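Local coordinates for Lmo1499 protein (Listeria monocytogenes, PDB 4IIW) that probably acts as a membrane-bound peptidoglycan terminase of the MltG family, a lytic transglycosylase that cuts nascent peptidoglycan strands endolytically to end their elongation, at residues K38-I43 with N84-P89; S66-Y71 with D94-K99; H220-M225 with S303-A308; N236-M241 with Y310-D315. All blocks are in the same frame, centred on the assembly; numbering follows the deposited sequence.

The four contacts form two groups on opposite sides of the chain's centre. Interactions 1 and 2 have centres 13 Å apart and touch through the side chain of L87, which reaches K99 and I96, so that the strand pair packs against helix 93-102. Interactions 3 and 4, 12 Å apart by centres, join through R239 and K240, which face S303, S304, E306 and A307. The groups are far apart: the centres of interactions 1 and 3 are 39 Å from each other. Only the second group lies near E232, predicted to matter for catalysis; the side chains of M225 and M241 are about 9 Å and 11 Å from its side chain.

Interaction 1 of 4, residues K38-I43 with N84-P89; sequences KITVEI and NYELSP
I39 and V41 pair with L87 and Y85 in a two-stranded antiparallel sheet. Four backbone hydrogen bonds join them: I39 N to L87 O (2.7 Å), V41 N to Y85 O (3.0 Å), and the two return bonds from L87 N and Y85 N. The E86 side chain leaves CB on the sheet face it shares with T40, E42 and N84. Its CG lies against T40 CG2 at 3.6 Å, the two side chains running alongside each other in the same direction. With chi2 at -175° the chain stays extended, which carries the carboxylate outward: OE1 still passes T40 CG2 at 4.1 Å, while OE2 ends near K38 CD at 4.0 Å. Next along, N84 and E42 lie side by side, their amide and carboxylate planes only 14° apart. The face carrying I39, V41, Y85 and L87 is apolar. V41 CG2 meets L87 CD1 at 3.7 Å, the side chains at about a right angle, and I39 CD1 touches P89 CG. Helices 49-58 and 93-102 cover this face. With helices 49-58 and 65-75 between the two strands in sequence, the order strand-helix-helix-strand is consistent with a LysM-like module.

Interaction 2 of 4, residues S66-Y71 with D94-K99; sequences SIFSFY and DQIVKK
F68 and Y71 of helix 65-75 pack on V97 of helix 93-102. The axes of the two segments are 11.6 Å apart and cross at -64°, so the backbones stay well separated and the long aromatic side chains span the distance. The tight part centres on one methyl group. V97 CG2 packs 3.7 Å from F68 CZ and is also approached by Y71 CE1 at 4.2 Å, so the two rings share it. The F68 and V97 side chains overlap side by side, each pointing to the other helix, and I96 CG2 adds a wider contact to F68 CE2 at 4.3 Å. Both rings are swung out by CG standing opposite the backbone N, at chi1 -173° for F68 and -179° for Y71. L56 of helix 49-58 closes in on F68 as well. The looser side is polar and lies at the start of the second segment. There the Y71 hydroxyl lies beside D94, Y71 OH to D94 OD1 3.4 Å, with the ring and carboxylate planes obliquely turned. The D94 carboxylate has a partner one helical turn on, a salt bridge from K98 NZ to D94 OD2 at 3.3 Å, weak as a hydrogen bond. Y74 of a second subunit meets the Y71 ring. Apolar packing thus carries the joint between the helices, while charge gathers at its D94 end, where the K98 ammonium probably steadies the D94 carboxylate in its ionised form.

Interaction 3 of 4, residues H220-M225 with S303-A308; sequences HKFLTM and SSMEAA
A buried helix crossing in the part of the protein that holds the predicted catalytic E232 brings F222, of the helix that ends at this glutamate, against M305 of helix 302-309. The segment axes pass 9.0 Å apart at 118°. M305, modelled as selenomethionine, runs at about a right angle to F222, with CB 3.6 Å from F222 CZ. Its selenium sits 5.2 Å from the centroid of the F222 ring in an oblique Met-aromatic contact. The chain beyond CG is extended, with chi2 at 177°, and this delivers CE to L223 CD2 at 3.6 Å; one side chain therefore bridges two neighbours on the other helix. The backbone also takes part, since M305 O meets the edge of the F222 ring near its plane, 3.5 Å from CE1. Where the helices come nearest, the small A308 lets M225 in, CB to CB 3.9 Å, and the M225 chain then bends away toward F246 and Y247 of helix 239-251. Hydrogen bonds from the H220 ring nitrogens tie the first helix to Y175 OH and P294 O, while S304 OG of the second bonds to E230. This buried packing is as expected for the catalytic part of an MltG-type lytic transglycosylase, with the predicted catalytic E232 at the end of the helix.

Interaction 4 of 4, residues N236-M241 with Y310-D315; sequences NVDRKM and YPEKSD
D238 and K240, at the start of helix 239-251, face E312 of the loop that follows helix 302-309. D238 holds the N-cap position, and its OD2 takes the K240 N-H at 3.1 Å; the donor stands above the carboxylate plane and the bond is bent, 135° at the hydrogen. The other oxygen, OD1, points at E312 OE2. The two carboxylates come from opposite directions with their planes well turned against each other; both are acceptors and do not hydrogen-bond. R239 turns to the other side, where it lies against S303 and A307. K240 makes the main backbone link: its O accepts from E312 N at 3.1 Å, nearly straight at 170° but from above the carbonyl plane. K240 CB packs on E312 CG (3.6 Å), and the chain, extended beyond CG, runs by Y310 O (CD 3.5 Å) and carries NZ on to a long, weak ion pair with E306. M241, a selenomethionine, bends at chi2 (-64°), which sets its selenium 3.8 Å from both E312 OE1 and S314 OG; that hydroxyl is hydrogen-bonded to S244 OG. One backbone bond and the packing of K240 and M241 thus tie the loop to the helix start. Two acids this close may raise each other's pKa, while the N-terminal end of the helix, where D238 caps K240 N, may offset part of the negative charge.

Interaction 1 of 4, residues K38-I43 with N84-P89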
loop_
_atom_site.group_PDB
_atom_site.type_symbol
_atom_site.label_atom_id
_atom_site.label_comp_id
_atom_site.label_asym_id
_atom_site.label_seq_id
_atom_site.Cartn_x
_atom_site.Cartn_y
_atom_site.Cartn_z
ATOM N N LYS B 38 22.678 -15.423 -10.178
ATOM C CA LYS B 38 21.475 -16.258 -10.201
ATOM C C LYS B 38 21.330 -17.152 -8.965
ATOM O O LYS B 38 22.234 -17.902 -8.616
ATOM C CB LYS B 38 21.477 -17.080 -11.498
ATOM C CG LYS B 38 21.243 -16.206 -12.757
ATOM C CD LYS B 38 21.951 -16.737 -14.014
ATOM C CE LYS B 38 23.481 -16.548 -13.914
ATOM N NZ LYS B 38 24.219 -16.880 -15.164
ATOM N N ILE B 39 20.181 -17.042 -8.310
ATOM C CA ILE B 39 19.878 -17.813 -7.113
ATOM C C ILE B 39 18.769 -18.799 -7.446
ATOM O O ILE B 39 17.707 -18.413 -7.940
ATOM C CB ILE B 39 19.373 -16.903 -5.944
ATOM C CG1 ILE B 39 20.345 -15.729 -5.701
ATOM C CG2 ILE B 39 19.187 -17.731 -4.692
ATOM C CD1 ILE B 39 19.863 -14.690 -4.704
ATOM N N THR B 40 19.002 -20.071 -7.183
ATOM C CA THR B 40 17.980 -21.051 -7.454
ATOM C C THR B 40 17.144 -21.219 -6.196
ATOM O O THR B 40 17.687 -21.467 -5.125
ATOM C CB THR B 40 18.585 -22.409 -7.880
ATOM O OG1 THR B 40 19.268 -22.994 -6.764
ATOM C CG2 THR B 40 19.560 -22.240 -9.069
ATOM N N VAL B 41 15.831 -21.053 -6.320
ATOM C CA VAL B 41 14.936 -21.218 -5.182
ATOM C C VAL B 41 14.004 -22.385 -5.468
ATOM O O VAL B 41 13.694 -22.664 -6.618
ATOM C CB VAL B 41 14.081 -19.926 -4.849
ATOM C CG1 VAL B 41 14.933 -18.655 -4.976
ATOM C CG2 VAL B 41 12.863 -19.813 -5.737
ATOM N N GLU B 42 13.540 -23.041 -4.407
ATOM C CA GLU B 42 12.653 -24.183 -4.530
ATOM C C GLU B 42 11.342 -23.939 -3.806
ATOM O O GLU B 42 11.328 -23.683 -2.602
ATOM C CB GLU B 42 13.324 -25.414 -3.957
ATOM C CG GLU B 42 14.675 -25.683 -4.579
ATOM C CD GLU B 42 15.233 -27.054 -4.207
ATOM O OE1 GLU B 42 15.118 -27.439 -3.019
ATOM O OE2 GLU B 42 15.797 -27.730 -5.104
ATOM N N ILE B 43 10.243 -24.020 -4.550
ATOM C CA ILE B 43 8.918 -23.831 -3.984
ATOM C C ILE B 43 8.248 -25.195 -3.914
ATOM O O ILE B 43 7.899 -25.758 -4.945
ATOM C CB ILE B 43 8.048 -22.891 -4.840
ATOM C CG1 ILE B 43 8.775 -21.571 -5.104
ATOM C CG2 ILE B 43 6.744 -22.649 -4.159
ATOM C CD1 ILE B 43 9.317 -20.918 -3.868
ATOM N N ASN B 84 11.271 -25.489 -9.204
ATOM C CA ASN B 84 12.584 -24.850 -9.088
ATOM C C ASN B 84 12.732 -23.727 -10.114
ATOM O O ASN B 84 12.522 -23.941 -11.305
ATOM C CB ASN B 84 13.689 -25.892 -9.271
ATOM C CG ASN B 84 13.591 -27.028 -8.259
ATOM O OD1 ASN B 84 13.127 -26.834 -7.129
ATOM N ND2 ASN B 84 14.017 -28.218 -8.661
ATOM N N TYR B 85 13.094 -22.535 -9.630
ATOM C CA TYR B 85 13.246 -21.339 -10.457
ATOM C C TYR B 85 14.635 -20.697 -10.316
ATOM O O TYR B 85 15.250 -20.781 -9.256
ATOM C CB TYR B 85 12.205 -20.305 -10.019
ATOM C CG TYR B 85 10.766 -20.752 -10.183
ATOM C CD1 TYR B 85 10.062 -20.479 -11.361
ATOM C CD2 TYR B 85 10.104 -21.452 -9.169
ATOM C CE1 TYR B 85 8.746 -20.884 -11.523
ATOM C CE2 TYR B 85 8.769 -21.865 -9.326
ATOM C CZ TYR B 85 8.105 -21.570 -10.504
ATOM O OH TYR B 85 6.814 -21.986 -10.696
ATOM N N GLU B 86 15.138 -20.082 -11.393
ATOM C CA GLU B 86 16.382 -19.296 -11.321
ATOM C C GLU B 86 15.990 -17.838 -11.336
ATOM O O GLU B 86 15.554 -17.300 -12.354
ATOM C CB GLU B 86 17.397 -19.604 -12.425
ATOM C CG GLU B 86 18.284 -20.801 -12.088
ATOM C CD GLU B 86 19.389 -21.061 -13.109
ATOM O OE1 GLU B 86 19.889 -22.209 -13.149
ATOM O OE2 GLU B 86 19.756 -20.132 -13.870
ATOM N N LEU B 87 16.135 -17.223 -10.174
ATOM C CA LEU B 87 15.784 -15.841 -9.965
ATOM C C LEU B 87 17.044 -15.066 -9.636
ATOM O O LEU B 87 18.061 -15.634 -9.246
ATOM C CB LEU B 87 14.795 -15.731 -8.794
ATOM C CG LEU B 87 13.548 -16.621 -8.873
ATOM C CD1 LEU B 87 12.761 -16.557 -7.587
ATOM C CD2 LEU B 87 12.673 -16.240 -10.066
ATOM N N SER B 88 16.957 -13.759 -9.782
ATOM C CA SER B 88 18.067 -12.874 -9.520
ATOM C C SER B 88 17.646 -11.852 -8.458
ATOM O O SER B 88 16.470 -11.500 -8.375
ATOM C CB SER B 88 18.440 -12.173 -10.823
ATOM O OG SER B 88 19.528 -11.298 -10.640
ATOM N N PRO B 89 18.587 -11.392 -7.616
ATOM C CA PRO B 89 18.143 -10.362 -6.697
ATOM C C PRO B 89 17.901 -9.072 -7.484
ATOM O O PRO B 89 18.461 -8.879 -8.560
ATOM C CB PRO B 89 19.314 -10.210 -5.709
ATOM C CG PRO B 89 20.414 -11.096 -6.212
ATOM C CD PRO B 89 20.044 -11.572 -7.576
#

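Interaction 2 of 4, residues S66-Y71 with D94-K99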
loop_
_atom_site.group_PDB
_atom_site.type_symbol
_atom_site.label_atom_id
_atom_site.label_comp_id
_atom_site.label_asym_id
_atom_site.label_seq_id
_atom_site.Cartn_x
_atom_site.Cartn_y
_atom_site.Cartn_z
ATOM N N SER B 66 6.502 -9.757 3.615
ATOM C CA SER B 66 5.179 -9.091 3.709
ATOM C C SER B 66 4.794 -8.291 2.470
ATOM O O SER B 66 3.662 -8.393 1.947
ATOM C CB SER B 66 5.161 -8.091 4.854
ATOM O OG SER B 66 5.419 -8.743 6.067
ATOM N N ILE B 67 5.723 -7.449 2.046
ATOM C CA ILE B 67 5.505 -6.578 0.916
ATOM C C ILE B 67 5.274 -7.417 -0.360
ATOM O O ILE B 67 4.434 -7.084 -1.207
ATOM C CB ILE B 67 6.638 -5.579 0.818
ATOM C CG1 ILE B 67 6.497 -4.587 1.989
ATOM C CG2 ILE B 67 6.606 -4.882 -0.518
ATOM C CD1 ILE B 67 7.735 -3.705 2.307
ATOM N N PHE B 68 5.965 -8.536 -0.469
ATOM C CA PHE B 68 5.747 -9.415 -1.599
ATOM C C PHE B 68 4.353 -10.074 -1.518
ATOM O O PHE B 68 3.681 -10.218 -2.522
ATOM C CB PHE B 68 6.843 -10.460 -1.654
ATOM C CG PHE B 68 6.797 -11.316 -2.869
ATOM C CD1 PHE B 68 6.111 -12.519 -2.861
ATOM C CD2 PHE B 68 7.448 -10.930 -4.019
ATOM C CE1 PHE B 68 6.052 -13.313 -3.995
ATOM C CE2 PHE B 68 7.398 -11.726 -5.153
ATOM C CZ PHE B 68 6.700 -12.926 -5.133
ATOM N N SER B 69 3.929 -10.492 -0.332
ATOM C CA SER B 69 2.612 -11.084 -0.179
ATOM C C SER B 69 1.542 -10.085 -0.574
ATOM O O SER B 69 0.530 -10.452 -1.191
ATOM C CB SER B 69 2.358 -11.533 1.253
ATOM O OG SER B 69 3.170 -12.645 1.554
ATOM N N PHE B 70 1.765 -8.825 -0.219
ATOM C CA PHE B 70 0.819 -7.780 -0.548
ATOM C C PHE B 70 0.752 -7.594 -2.058
ATOM O O PHE B 70 -0.310 -7.401 -2.608
ATOM C CB PHE B 70 1.210 -6.458 0.136
ATOM C CG PHE B 70 0.272 -5.327 -0.171
ATOM C CD1 PHE B 70 -0.903 -5.166 0.542
ATOM C CD2 PHE B 70 0.559 -4.427 -1.182
ATOM C CE1 PHE B 70 -1.762 -4.142 0.244
ATOM C CE2 PHE B 70 -0.303 -3.395 -1.475
ATOM C CZ PHE B 70 -1.456 -3.253 -0.767
ATOM N N TYR B 71 1.892 -7.663 -2.733
ATOM C CA TYR B 71 1.897 -7.485 -4.186
ATOM C C TYR B 71 1.026 -8.542 -4.849
ATOM O O TYR B 71 0.173 -8.239 -5.718
ATOM C CB TYR B 71 3.318 -7.574 -4.733
ATOM C CG TYR B 71 3.395 -7.385 -6.214
ATOM C CD1 TYR B 71 3.050 -8.406 -7.080
ATOM C CD2 TYR B 71 3.840 -6.189 -6.756
ATOM C CE1 TYR B 71 3.119 -8.237 -8.444
ATOM C CE2 TYR B 71 3.918 -6.006 -8.118
ATOM C CZ TYR B 71 3.556 -7.030 -8.965
ATOM O OH TYR B 71 3.621 -6.854 -10.341
ATOM N N ASP B 94 7.422 -7.997 -10.702
ATOM C CA ASP B 94 6.521 -8.464 -11.759
ATOM C C ASP B 94 7.107 -9.659 -12.487
ATOM O O ASP B 94 6.385 -10.599 -12.800
ATOM C CB ASP B 94 6.240 -7.364 -12.783
ATOM C CG ASP B 94 5.207 -7.784 -13.807
ATOM O OD1 ASP B 94 4.134 -8.296 -13.385
ATOM O OD2 ASP B 94 5.457 -7.595 -15.031
ATOM N N GLN B 95 8.402 -9.615 -12.783
ATOM C CA GLN B 95 9.039 -10.724 -13.477
ATOM C C GLN B 95 9.038 -11.955 -12.606
ATOM O O GLN B 95 8.780 -13.051 -13.097
ATOM C CB GLN B 95 10.477 -10.412 -13.859
ATOM C CG GLN B 95 10.625 -9.243 -14.805
ATOM C CD GLN B 95 12.078 -8.964 -15.125
ATOM O OE1 GLN B 95 12.568 -7.848 -14.903
ATOM N NE2 GLN B 95 12.800 -9.997 -15.601
ATOM N N ILE B 96 9.313 -11.788 -11.313
ATOM C CA ILE B 96 9.378 -12.943 -10.438
ATOM C C ILE B 96 8.059 -13.654 -10.505
ATOM O O ILE B 96 7.982 -14.819 -10.877
ATOM C CB ILE B 96 9.674 -12.586 -8.984
ATOM C CG1 ILE B 96 11.037 -11.900 -8.859
ATOM C CG2 ILE B 96 9.676 -13.837 -8.152
ATOM C CD1 ILE B 96 11.320 -11.302 -7.477
ATOM N N VAL B 97 7.011 -12.908 -10.191
ATOM C CA VAL B 97 5.652 -13.420 -10.155
ATOM C C VAL B 97 5.233 -14.008 -11.493
ATOM O O VAL B 97 4.606 -15.049 -11.547
ATOM C CB VAL B 97 4.716 -12.292 -9.697
ATOM C CG1 VAL B 97 3.249 -12.678 -9.811
ATOM C CG2 VAL B 97 5.089 -11.908 -8.269
ATOM N N LYS B 98 5.644 -13.369 -12.570
ATOM C CA LYS B 98 5.279 -13.816 -13.914
ATOM C C LYS B 98 5.895 -15.199 -14.239
ATOM O O LYS B 98 5.241 -16.029 -14.857
ATOM C CB LYS B 98 5.679 -12.741 -14.929
ATOM C CG LYS B 98 4.547 -12.366 -15.900
ATOM C CD LYS B 98 4.712 -10.906 -16.417
ATOM C CE LYS B 98 3.415 -10.343 -17.031
ATOM N NZ LYS B 98 3.545 -8.904 -17.426
ATOM N N LYS B 99 7.135 -15.442 -13.811
ATOM C CA LYS B 99 7.781 -16.755 -13.987
ATOM C C LYS B 99 7.025 -17.849 -13.233
ATOM O O LYS B 99 6.801 -18.936 -13.757
ATOM C CB LYS B 99 9.238 -16.758 -13.501
ATOM C CG LYS B 99 10.309 -16.334 -14.513
ATOM C CD LYS B 99 11.713 -16.403 -13.869
ATOM C CE LYS B 99 12.863 -16.366 -14.886
ATOM N NZ LYS B 99 13.006 -17.642 -15.643
#

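Interaction 3 of 4, residues H220-M225 with S303-A308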
loop_
_atom_site.group_PDB
_atom_site.type_symbol
_atom_site.label_atom_id
_atom_site.label_comp_id
_atom_site.label_asym_id
_atom_site.label_seq_id
_atom_site.Cartn_x
_atom_site.Cartn_y
_atom_site.Cartn_z
ATOM N N HIS B 220 17.022 -61.178 -16.322
ATOM C CA HIS B 220 15.920 -60.735 -15.478
ATOM C C HIS B 220 16.135 -61.025 -13.992
ATOM O O HIS B 220 15.894 -60.151 -13.155
ATOM C CB HIS B 220 14.606 -61.323 -15.973
ATOM C CG HIS B 220 13.396 -60.690 -15.362
ATOM N ND1 HIS B 220 13.028 -59.384 -15.626
ATOM C CD2 HIS B 220 12.447 -61.190 -14.535
ATOM C CE1 HIS B 220 11.915 -59.104 -14.973
ATOM N NE2 HIS B 220 11.533 -60.187 -14.316
ATOM N N LYS B 221 16.569 -62.235 -13.643
ATOM C CA LYS B 221 16.842 -62.520 -12.213
ATOM C C LYS B 221 18.049 -61.708 -11.750
ATOM O O LYS B 221 18.092 -61.231 -10.632
ATOM C CB LYS B 221 16.998 -64.028 -11.921
ATOM C CG LYS B 221 15.656 -64.764 -12.036
ATOM C CD LYS B 221 15.716 -66.215 -11.627
ATOM C CE LYS B 221 14.307 -66.818 -11.642
ATOM N NZ LYS B 221 14.285 -68.298 -11.384
ATOM N N PHE B 222 19.005 -61.527 -12.641
ATOM C CA PHE B 222 20.180 -60.710 -12.363
ATOM C C PHE B 222 19.802 -59.301 -11.949
ATOM O O PHE B 222 20.249 -58.812 -10.926
ATOM C CB PHE B 222 21.064 -60.656 -13.611
ATOM C CG PHE B 222 22.190 -59.664 -13.533
ATOM C CD1 PHE B 222 23.096 -59.699 -12.488
ATOM C CD2 PHE B 222 22.397 -58.755 -14.568
ATOM C CE1 PHE B 222 24.160 -58.811 -12.438
ATOM C CE2 PHE B 222 23.458 -57.873 -14.535
ATOM C CZ PHE B 222 24.345 -57.897 -13.461
ATOM N N LEU B 223 18.970 -58.654 -12.748
ATOM C CA LEU B 223 18.560 -57.292 -12.439
ATOM C C LEU B 223 17.634 -57.239 -11.241
ATOM O O LEU B 223 17.573 -56.216 -10.557
ATOM C CB LEU B 223 17.924 -56.616 -13.661
ATOM C CG LEU B 223 18.897 -56.462 -14.837
ATOM C CD1 LEU B 223 18.173 -55.926 -16.059
ATOM C CD2 LEU B 223 20.039 -55.557 -14.435
ATOM N N THR B 224 16.933 -58.335 -10.958
ATOM C CA THR B 224 16.056 -58.371 -9.797
ATOM C C THR B 224 16.903 -58.318 -8.516
ATOM O O THR B 224 16.673 -57.455 -7.628
ATOM C CB THR B 224 15.165 -59.598 -9.823
ATOM O OG1 THR B 224 14.321 -59.535 -10.984
ATOM C CG2 THR B 224 14.301 -59.657 -8.573
HETATM N N MSE B 225 17.886 -59.220 -8.413
HETATM C CA MSE B 225 18.797 -59.206 -7.255
HETATM C C MSE B 225 19.481 -57.905 -7.116
HETATM O O MSE B 225 19.584 -57.373 -6.025
HETATM C CB MSE B 225 19.913 -60.245 -7.345
HETATM C CG MSE B 225 19.765 -61.347 -6.387
HETATM SE SE MSE B 225 19.864 -60.788 -4.520
HETATM C CE MSE B 225 19.490 -62.589 -3.913
ATOM N N SER B 303 28.026 -51.237 -8.718
ATOM C CA SER B 303 28.303 -51.777 -7.410
ATOM C C SER B 303 27.329 -52.924 -7.080
ATOM O O SER B 303 27.740 -54.034 -6.749
ATOM C CB SER B 303 28.215 -50.672 -6.367
ATOM O OG SER B 303 28.589 -51.177 -5.104
ATOM N N SER B 304 26.038 -52.650 -7.193
ATOM C CA SER B 304 25.025 -53.661 -6.918
ATOM C C SER B 304 25.074 -54.822 -7.892
ATOM O O SER B 304 24.881 -55.974 -7.496
ATOM C CB SER B 304 23.639 -53.045 -6.921
ATOM O OG SER B 304 23.485 -52.219 -5.783
HETATM N N MSE B 305 25.323 -54.538 -9.162
HETATM C CA MSE B 305 25.403 -55.605 -10.144
HETATM C C MSE B 305 26.537 -56.575 -9.805
HETATM O O MSE B 305 26.324 -57.780 -9.853
HETATM C CB MSE B 305 25.505 -55.043 -11.555
HETATM C CG MSE B 305 24.185 -54.479 -12.040
HETATM SE SE MSE B 305 24.315 -53.684 -13.787
HETATM C CE MSE B 305 22.497 -52.996 -13.936
ATOM N N GLU B 306 27.725 -56.060 -9.462
ATOM C CA GLU B 306 28.832 -56.926 -9.029
ATOM C C GLU B 306 28.435 -57.776 -7.839
ATOM O O GLU B 306 28.775 -58.951 -7.773
ATOM C CB GLU B 306 30.086 -56.146 -8.616
ATOM C CG GLU B 306 31.276 -56.221 -9.568
ATOM C CD GLU B 306 32.600 -55.961 -8.828
ATOM O OE1 GLU B 306 33.676 -56.371 -9.329
ATOM O OE2 GLU B 306 32.561 -55.376 -7.718
ATOM N N ALA B 307 27.748 -57.166 -6.885
ATOM C CA ALA B 307 27.311 -57.873 -5.697
ATOM C C ALA B 307 26.413 -59.058 -6.053
ATOM O O ALA B 307 26.526 -60.130 -5.460
ATOM C CB ALA B 307 26.593 -56.928 -4.752
ATOM N N ALA B 308 25.548 -58.869 -7.038
ATOM C CA ALA B 308 24.613 -59.911 -7.436
ATOM C C ALA B 308 25.337 -61.105 -8.029
ATOM O O ALA B 308 24.985 -62.231 -7.742
ATOM C CB ALA B 308 23.566 -59.356 -8.446
#

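Interaction 4 of 4, residues N236-M241 with Y310-D315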
loop_
_atom_site.group_PDB
_atom_site.type_symbol
_atom_site.label_atom_id
_atom_site.label_comp_id
_atom_site.label_asym_id
_atom_site.label_seq_id
_atom_site.Cartn_x
_atom_site.Cartn_y
_atom_site.Cartn_z
ATOM N N ASN B 236 28.255 -46.292 1.643
ATOM C CA ASN B 236 29.451 -47.102 1.920
ATOM C C ASN B 236 29.260 -48.574 2.348
ATOM O O ASN B 236 30.251 -49.277 2.563
ATOM C CB ASN B 236 30.301 -46.385 2.991
ATOM C CG ASN B 236 29.648 -46.410 4.386
ATOM O OD1 ASN B 236 28.454 -46.715 4.533
ATOM N ND2 ASN B 236 30.443 -46.100 5.414
ATOM N N VAL B 237 28.021 -49.046 2.478
ATOM C CA VAL B 237 27.792 -50.437 2.905
ATOM C C VAL B 237 28.371 -51.460 1.916
ATOM O O VAL B 237 28.441 -51.209 0.694
ATOM C CB VAL B 237 26.282 -50.738 3.160
ATOM C CG1 VAL B 237 26.065 -52.222 3.428
ATOM C CG2 VAL B 237 25.773 -49.912 4.329
ATOM N N ASP B 238 28.807 -52.594 2.470
ATOM C CA ASP B 238 29.356 -53.685 1.686
ATOM C C ASP B 238 28.184 -54.468 1.086
ATOM O O ASP B 238 27.533 -55.277 1.748
ATOM C CB ASP B 238 30.255 -54.579 2.550
ATOM C CG ASP B 238 30.895 -55.719 1.758
ATOM O OD1 ASP B 238 31.628 -56.532 2.373
ATOM O OD2 ASP B 238 30.665 -55.810 0.530
ATOM N N ARG B 239 27.931 -54.194 -0.185
ATOM C CA ARG B 239 26.850 -54.801 -0.927
ATOM C C ARG B 239 27.050 -56.286 -1.191
ATOM O O ARG B 239 26.092 -57.012 -1.379
ATOM C CB ARG B 239 26.687 -54.051 -2.238
ATOM C CG ARG B 239 26.144 -52.619 -2.070
ATOM C CD ARG B 239 26.229 -51.851 -3.381
ATOM N NE ARG B 239 25.173 -50.849 -3.556
ATOM C CZ ARG B 239 25.292 -49.535 -3.359
ATOM N NH1 ARG B 239 26.444 -48.986 -2.959
ATOM N NH2 ARG B 239 24.229 -48.763 -3.578
ATOM N N LYS B 240 28.288 -56.744 -1.212
ATOM C CA LYS B 240 28.543 -58.160 -1.422
ATOM C C LYS B 240 28.100 -59.013 -0.216
ATOM O O LYS B 240 27.884 -60.213 -0.367
ATOM C CB LYS B 240 30.008 -58.409 -1.765
ATOM C CG LYS B 240 30.391 -57.857 -3.103
ATOM C CD LYS B 240 31.852 -58.094 -3.433
ATOM C CE LYS B 240 32.218 -57.429 -4.755
ATOM N NZ LYS B 240 33.685 -57.503 -5.032
HETATM N N MSE B 241 28.003 -58.402 0.969
HETATM C CA MSE B 241 27.505 -59.094 2.158
HETATM C C MSE B 241 25.994 -59.081 2.108
HETATM O O MSE B 241 25.349 -60.078 2.411
HETATM C CB MSE B 241 27.971 -58.444 3.467
HETATM C CG MSE B 241 29.345 -58.863 3.957
HETATM SE SE MSE B 241 29.414 -60.755 4.399
HETATM C CE MSE B 241 31.251 -60.769 5.078
ATOM N N TYR B 310 28.815 -61.637 -7.807
ATOM C CA TYR B 310 29.965 -62.023 -6.997
ATOM C C TYR B 310 29.753 -61.736 -5.527
ATOM O O TYR B 310 30.417 -60.893 -4.952
ATOM C CB TYR B 310 31.201 -61.267 -7.467
ATOM C CG TYR B 310 31.564 -61.503 -8.908
ATOM C CD1 TYR B 310 31.179 -60.607 -9.897
ATOM C CD2 TYR B 310 32.307 -62.620 -9.282
ATOM C CE1 TYR B 310 31.523 -60.811 -11.220
ATOM C CE2 TYR B 310 32.653 -62.837 -10.603
ATOM C CZ TYR B 310 32.256 -61.928 -11.565
ATOM O OH TYR B 310 32.595 -62.137 -12.871
ATOM N N PRO B 311 28.828 -62.450 -4.902
ATOM C CA PRO B 311 28.596 -62.219 -3.483
ATOM C C PRO B 311 29.685 -62.842 -2.632
ATOM O O PRO B 311 30.504 -63.600 -3.151
ATOM C CB PRO B 311 27.255 -62.919 -3.228
ATOM C CG PRO B 311 27.166 -63.958 -4.274
ATOM C CD PRO B 311 27.931 -63.473 -5.462
ATOM N N GLU B 312 29.701 -62.516 -1.342
ATOM C CA GLU B 312 30.665 -63.109 -0.441
ATOM C C GLU B 312 30.106 -64.405 0.145
ATOM O O GLU B 312 28.903 -64.536 0.366
ATOM C CB GLU B 312 31.053 -62.138 0.672
ATOM C CG GLU B 312 31.749 -60.885 0.166
ATOM C CD GLU B 312 32.455 -60.108 1.265
ATOM O OE1 GLU B 312 32.633 -60.668 2.369
ATOM O OE2 GLU B 312 32.845 -58.943 1.018
ATOM N N LYS B 313 30.988 -65.369 0.382
ATOM C CA LYS B 313 30.592 -66.648 0.945
ATOM C C LYS B 313 30.550 -66.439 2.442
ATOM O O LYS B 313 31.588 -66.200 3.052
ATOM C CB LYS B 313 31.618 -67.738 0.579
ATOM C CG LYS B 313 31.885 -67.898 -0.949
ATOM C CD LYS B 313 30.680 -68.466 -1.744
ATOM C CE LYS B 313 30.416 -69.948 -1.397
ATOM N NZ LYS B 313 29.342 -70.582 -2.215
ATOM N N SER B 314 29.361 -66.490 3.037
ATOM C CA SER B 314 29.240 -66.292 4.487
ATOM C C SER B 314 28.016 -66.980 5.095
ATOM O O SER B 314 27.137 -67.472 4.382
ATOM C CB SER B 314 29.189 -64.802 4.821
ATOM O OG SER B 314 27.931 -64.262 4.481
ATOM N N ASP B 315 27.968 -66.980 6.427
ATOM C CA ASP B 315 26.877 -67.590 7.184
ATOM C C ASP B 315 25.856 -66.571 7.704
ATOM O O ASP B 315 25.052 -66.890 8.578
ATOM C CB ASP B 315 27.464 -68.359 8.372
ATOM C CG ASP B 315 28.406 -69.458 7.941
ATOM O OD1 ASP B 315 28.103 -70.132 6.933
ATOM O OD2 ASP B 315 29.437 -69.662 8.618
#